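Local coordinates for protein CCMAN5 (Cellulosimicrobium cellulans, PDB 2XSG) that probably hydrolyses alpha-mannosidic linkages as a calcium-containing family 92 glycosidase, apparently one that enables mannose-6-phosphate modification of yeast-made lysosomal enzymes, at residues 459-473 against 480-492. Sequence-based numbering, arbitrary orientation.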
loop_
_atom_site.group_PDB
_atom_site.type_symbol
_atom_site.label_atom_id
_atom_site.label_comp_id
_atom_site.label_asym_id
_atom_site.label_seq_id
_atom_site.Cartn_x
_atom_site.Cartn_y
_atom_site.Cartn_z
ATOM N N VAL A 459 12.352 -20.082 -3.289
ATOM C CA VAL A 459 12.783 -18.782 -3.822
ATOM C C VAL A 459 12.557 -17.659 -2.810
ATOM O O VAL A 459 13.336 -16.709 -2.740
ATOM C CB VAL A 459 12.120 -18.398 -5.199
ATOM C CG1 VAL A 459 12.565 -19.332 -6.334
ATOM C CG2 VAL A 459 10.618 -18.376 -5.085
ATOM N N GLN A 460 11.489 -17.770 -2.020
ATOM C CA GLN A 460 11.180 -16.756 -1.018
ATOM C C GLN A 460 12.207 -16.704 0.095
ATOM O O GLN A 460 12.655 -15.631 0.454
ATOM C CB GLN A 460 9.769 -16.955 -0.454
ATOM C CG GLN A 460 8.697 -16.431 -1.424
ATOM C CD GLN A 460 7.309 -16.595 -0.872
ATOM O OE1 GLN A 460 6.885 -15.830 -0.022
ATOM N NE2 GLN A 460 6.591 -17.600 -1.352
ATOM N N ARG A 461 12.584 -17.868 0.631
ATOM C CA ARG A 461 13.620 -17.944 1.640
ATOM C C ARG A 461 14.954 -17.449 1.066
ATOM O O ARG A 461 15.769 -16.850 1.778
ATOM C CB ARG A 461 13.752 -19.380 2.183
ATOM C CG ARG A 461 14.877 -19.591 3.197
ATOM C CD ARG A 461 14.601 -20.785 4.091
ATOM N NE ARG A 461 13.468 -20.511 4.979
ATOM C CZ ARG A 461 12.708 -21.429 5.566
ATOM N NH1 ARG A 461 12.953 -22.725 5.398
ATOM N NH2 ARG A 461 11.695 -21.050 6.334
ATOM N N GLY A 462 15.175 -17.711 -0.211
ATOM C CA GLY A 462 16.397 -17.275 -0.869
ATOM C C GLY A 462 16.537 -15.769 -0.768
ATOM O O GLY A 462 17.585 -15.265 -0.361
ATOM N N TYR A 463 15.470 -15.048 -1.120
ATOM C CA TYR A 463 15.490 -13.591 -1.037
ATOM C C TYR A 463 15.575 -13.109 0.435
ATOM O O TYR A 463 16.312 -12.175 0.740
ATOM C CB TYR A 463 14.271 -13.002 -1.747
ATOM C CG TYR A 463 14.494 -11.652 -2.398
ATOM C CD1 TYR A 463 15.401 -10.725 -1.864
ATOM C CD2 TYR A 463 13.780 -11.284 -3.537
ATOM C CE1 TYR A 463 15.610 -9.482 -2.460
ATOM C CE2 TYR A 463 13.975 -10.020 -4.137
ATOM C CZ TYR A 463 14.892 -9.129 -3.585
ATOM O OH TYR A 463 15.104 -7.886 -4.159
ATOM N N ASP A 464 14.834 -13.753 1.334
ATOM C CA ASP A 464 14.917 -13.440 2.765
ATOM C C ASP A 464 16.325 -13.575 3.296
ATOM O O ASP A 464 16.780 -12.717 4.058
ATOM C CB ASP A 464 14.012 -14.358 3.580
ATOM C CG ASP A 464 12.557 -13.936 3.532
ATOM O OD1 ASP A 464 12.274 -12.752 3.218
ATOM O OD2 ASP A 464 11.702 -14.790 3.817
ATOM N N GLN A 465 17.000 -14.659 2.896
ATOM C CA GLN A 465 18.358 -14.937 3.358
ATOM C C GLN A 465 19.381 -13.973 2.770
ATOM O O GLN A 465 20.308 -13.531 3.485
ATOM C CB GLN A 465 18.749 -16.391 3.093
ATOM C CG GLN A 465 18.007 -17.406 3.949
ATOM C CD GLN A 465 18.393 -18.835 3.591
ATOM O OE1 GLN A 465 18.569 -19.151 2.424
ATOM N NE2 GLN A 465 18.555 -19.694 4.600
ATOM N N TYR A 466 19.213 -13.616 1.497
ATOM C CA TYR A 466 20.001 -12.514 0.959
ATOM C C TYR A 466 19.871 -11.268 1.864
ATOM O O TYR A 466 20.870 -10.661 2.238
ATOM C CB TYR A 466 19.659 -12.161 -0.518
ATOM C CG TYR A 466 20.237 -10.807 -0.892
ATOM C CD1 TYR A 466 21.611 -10.644 -1.104
ATOM C CD2 TYR A 466 19.418 -9.672 -0.949
ATOM C CE1 TYR A 466 22.153 -9.378 -1.392
ATOM C CE2 TYR A 466 19.941 -8.416 -1.236
ATOM C CZ TYR A 466 21.304 -8.273 -1.455
ATOM O OH TYR A 466 21.809 -7.032 -1.739
ATOM N N GLY A 467 18.639 -10.886 2.210
ATOM C CA GLY A 467 18.409 -9.698 3.045
ATOM C C GLY A 467 19.024 -9.808 4.433
ATOM O O GLY A 467 19.681 -8.888 4.914
ATOM N N LEU A 468 18.809 -10.946 5.075
ATOM C CA LEU A 468 19.430 -11.223 6.357
ATOM C C LEU A 468 20.958 -11.137 6.265
ATOM O O LEU A 468 21.624 -10.629 7.194
ATOM C CB LEU A 468 19.006 -12.598 6.820
ATOM C CG LEU A 468 18.508 -12.891 8.219
ATOM C CD1 LEU A 468 17.623 -11.810 8.812
ATOM C CD2 LEU A 468 17.761 -14.237 8.132
ATOM N N SER A 469 21.510 -11.604 5.147
ATOM C CA SER A 469 22.967 -11.578 4.966
ATOM C C SER A 469 23.535 -10.151 5.039
ATOM O O SER A 469 24.585 -9.926 5.638
ATOM C CB SER A 469 23.376 -12.283 3.665
ATOM O OG SER A 469 23.327 -11.402 2.569
ATOM N N VAL A 470 22.835 -9.195 4.426
ATOM C CA VAL A 470 23.202 -7.772 4.483
ATOM C C VAL A 470 23.164 -7.266 5.932
ATOM O O VAL A 470 24.106 -6.617 6.405
ATOM C CB VAL A 470 22.282 -6.937 3.559
ATOM C CG1 VAL A 470 22.504 -5.436 3.738
ATOM C CG2 VAL A 470 22.482 -7.335 2.087
ATOM N N ILE A 471 22.086 -7.590 6.650
ATOM C CA ILE A 471 21.975 -7.241 8.074
ATOM C C ILE A 471 23.061 -7.922 8.922
ATOM O O ILE A 471 23.611 -7.315 9.861
ATOM C CB ILE A 471 20.573 -7.581 8.643
ATOM C CG1 ILE A 471 19.462 -6.958 7.777
ATOM C CG2 ILE A 471 20.456 -7.131 10.106
ATOM C CD1 ILE A 471 18.026 -7.523 8.045
ATOM N N ALA A 472 23.372 -9.172 8.605
ATOM C CA ALA A 472 24.412 -9.890 9.367
ATOM C C ALA A 472 25.786 -9.196 9.272
ATOM O O ALA A 472 26.465 -9.005 10.293
ATOM C CB ALA A 472 24.494 -11.371 8.932
ATOM N N ASP A 473 26.177 -8.809 8.054
ATOM C CA ASP A 473 27.458 -8.122 7.798
ATOM C C ASP A 473 27.494 -6.759 8.500
ATOM O O ASP A 473 28.537 -6.317 8.972
ATOM C CB ASP A 473 27.683 -7.927 6.287
ATOM C CG ASP A 473 28.410 -9.103 5.634
ATOM O OD1 ASP A 473 29.232 -9.763 6.305
ATOM O OD2 ASP A 473 28.165 -9.366 4.433
ATOM N N GLU A 480 28.139 -15.775 9.752
ATOM C CA GLU A 480 26.700 -15.919 9.500
ATOM C C GLU A 480 26.283 -15.394 8.123
ATOM O O GLU A 480 25.534 -16.047 7.410
ATOM C CB GLU A 480 25.893 -15.206 10.574
ATOM C CG GLU A 480 25.713 -16.037 11.798
ATOM C CD GLU A 480 24.786 -15.399 12.797
ATOM O OE1 GLU A 480 23.585 -15.228 12.472
ATOM O OE2 GLU A 480 25.264 -15.093 13.918
ATOM N N ALA A 481 26.800 -14.221 7.761
ATOM C CA ALA A 481 26.540 -13.632 6.466
ATOM C C ALA A 481 26.946 -14.542 5.297
ATOM O O ALA A 481 26.207 -14.645 4.310
ATOM C CB ALA A 481 27.212 -12.284 6.360
ATOM N N GLU A 482 28.115 -15.181 5.402
ATOM C CA GLU A 482 28.615 -16.095 4.357
ATOM C C GLU A 482 27.696 -17.297 4.171
ATOM O O GLU A 482 27.408 -17.707 3.050
ATOM C CB GLU A 482 30.000 -16.648 4.720
ATOM C CG GLU A 482 30.970 -15.664 5.322
ATOM C CD GLU A 482 32.103 -15.352 4.395
ATOM O OE1 GLU A 482 31.896 -15.469 3.160
ATOM O OE2 GLU A 482 33.197 -14.998 4.901
ATOM N N THR A 483 27.296 -17.895 5.290
ATOM C CA THR A 483 26.399 -19.044 5.288
ATOM C C THR A 483 25.075 -18.653 4.650
ATOM O O THR A 483 24.550 -19.383 3.812
ATOM C CB THR A 483 26.167 -19.604 6.710
ATOM O OG1 THR A 483 27.430 -19.937 7.299
ATOM C CG2 THR A 483 25.312 -20.881 6.659
ATOM N N LEU A 484 24.557 -17.486 5.037
ATOM C CA LEU A 484 23.302 -16.967 4.472
ATOM C C LEU A 484 23.373 -16.781 2.949
ATOM O O LEU A 484 22.488 -17.240 2.221
ATOM C CB LEU A 484 22.860 -15.682 5.206
ATOM C CG LEU A 484 22.215 -15.965 6.572
ATOM C CD1 LEU A 484 22.243 -14.757 7.480
ATOM C CD2 LEU A 484 20.780 -16.516 6.385
ATOM N N ARG A 485 24.435 -16.139 2.469
ATOM C CA ARG A 485 24.650 -15.970 1.027
ATOM C C ARG A 485 24.760 -17.303 0.276
ATOM O O ARG A 485 24.233 -17.443 -0.831
ATOM C CB ARG A 485 25.902 -15.139 0.780
ATOM C CG ARG A 485 25.718 -13.660 1.042
ATOM C CD ARG A 485 26.851 -12.909 0.408
ATOM N NE ARG A 485 28.087 -13.162 1.124
ATOM C CZ ARG A 485 28.481 -12.458 2.171
ATOM N NH1 ARG A 485 27.725 -11.461 2.623
ATOM N NH2 ARG A 485 29.617 -12.759 2.780
ATOM N N GLU A 486 25.435 -18.275 0.890
ATOM C CA GLU A 486 25.509 -19.624 0.348
ATOM C C GLU A 486 24.097 -20.211 0.203
ATOM O O GLU A 486 23.709 -20.627 -0.882
ATOM C CB GLU A 486 26.393 -20.535 1.221
ATOM C CG GLU A 486 26.290 -22.060 0.897
ATOM C CD GLU A 486 26.739 -22.442 -0.527
ATOM O OE1 GLU A 486 27.547 -21.718 -1.145
ATOM O OE2 GLU A 486 26.297 -23.502 -1.025
ATOM N N GLN A 487 23.334 -20.220 1.296
ATOM C CA GLN A 487 21.958 -20.733 1.246
ATOM C C GLN A 487 21.058 -19.994 0.260
ATOM O O GLN A 487 20.232 -20.610 -0.416
ATOM C CB GLN A 487 21.352 -20.808 2.646
ATOM C CG GLN A 487 22.030 -21.882 3.478
ATOM C CD GLN A 487 21.287 -22.221 4.745
ATOM O OE1 GLN A 487 20.068 -22.016 4.852
ATOM N NE2 GLN A 487 22.016 -22.745 5.726
ATOM N N ALA A 488 21.262 -18.685 0.145
ATOM C CA ALA A 488 20.497 -17.852 -0.788
ATOM C C ALA A 488 20.769 -18.176 -2.255
ATOM O O ALA A 488 19.953 -17.867 -3.105
ATOM C CB ALA A 488 20.751 -16.372 -0.529
ATOM N N SER A 489 21.904 -18.803 -2.547
ATOM C CA SER A 489 22.216 -19.226 -3.907
ATOM C C SER A 489 21.449 -20.504 -4.297
ATOM O O SER A 489 21.235 -20.760 -5.487
ATOM C CB SER A 489 23.733 -19.416 -4.087
ATOM O OG SER A 489 24.169 -20.616 -3.452
ATOM N N TRP A 490 21.008 -21.270 -3.294
ATOM C CA TRP A 490 20.424 -22.614 -3.507
ATOM C C TRP A 490 19.173 -22.682 -4.422
ATOM O O TRP A 490 19.094 -23.563 -5.303
ATOM C CB TRP A 490 20.150 -23.330 -2.169
ATOM C CG TRP A 490 21.377 -23.739 -1.327
ATOM C CD1 TRP A 490 22.698 -23.738 -1.714
ATOM C CD2 TRP A 490 21.363 -24.247 0.024
ATOM N NE1 TRP A 490 23.488 -24.177 -0.681
ATOM C CE2 TRP A 490 22.696 -24.502 0.389
ATOM C CE3 TRP A 490 20.348 -24.498 0.955
ATOM C CZ2 TRP A 490 23.047 -24.995 1.651
ATOM C CZ3 TRP A 490 20.687 -24.983 2.195
ATOM C CH2 TRP A 490 22.029 -25.232 2.538
ATOM N N PRO A 491 18.187 -21.769 -4.219
ATOM C CA PRO A 491 16.971 -21.880 -5.029
ATOM C C PRO A 491 17.266 -21.773 -6.524
ATOM O O PRO A 491 16.752 -22.574 -7.305
ATOM C CB PRO A 491 16.121 -20.699 -4.569
ATOM C CG PRO A 491 16.629 -20.360 -3.229
ATOM C CD PRO A 491 18.076 -20.704 -3.209
ATOM N N ILE A 492 18.101 -20.808 -6.909
ATOM C CA ILE A 492 18.500 -20.659 -8.320
ATOM C C ILE A 492 19.227 -21.904 -8.854
ATOM O O ILE A 492 18.883 -22.427 -9.908
ATOM C CB ILE A 492 19.343 -19.383 -8.568
ATOM C CG1 ILE A 492 18.467 -18.124 -8.466
ATOM C CG2 ILE A 492 19.991 -19.414 -9.954
ATOM C CD1 ILE A 492 19.263 -16.864 -8.180
HETATM O O HOH W 1 17.662 -20.000 0.249
HETATM O O HOH W 2 25.565 -10.079 1.692
HETATM O O HOH W 3 30.447 -11.844 5.240
#
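Antiparallel neighbours in a helical hairpin of the (alpha/alpha)6-type family 92 catalytic domain, helices 455-474 and 478-495 interlock where Leu484 fits knob-into-hole among Gln465, Leu468, Ser469 and Ala472. The axes of 459-473 and 480-492 come within 7.7 Å at 154°. Leu484 CD1 lies 3.9 Å from Leu468 CB, while CD2 rests on Gln465 CG. Small residues let the backbones close in, Ala488 CB sitting 3.4 Å from Gly462 O; Gly462 CA lies against Pro491 CG (3.9 Å). Gln465, with CG beside its backbone N (chi1 -69°) and an extended chain, lays its amide across Gln487 CB. Its NE2 gives a 2.8 Å hydrogen bond to Gln487 OE1, meeting it from above the carbonyl plane, while a water joins Gln465 OE1 to Gln487 O. A leucine in place of Gln465 would probably leave Gln487 OE1 without this donor and break the water bridge. Near the turn, Arg485 NH1 makes a salt bridge to Asp473 OD2, 2.8 Å long on the carboxylate's syn side, guanidinium and carboxylate planes 23° apart; one water links Arg485 NH2 to Asp473 OD1, another NH1 to Ser469 OG. Helix 427-438 packs on Leu468 and Leu484, helix 409-418 on Val470 and Ile471, helix 443-448 on Gln487.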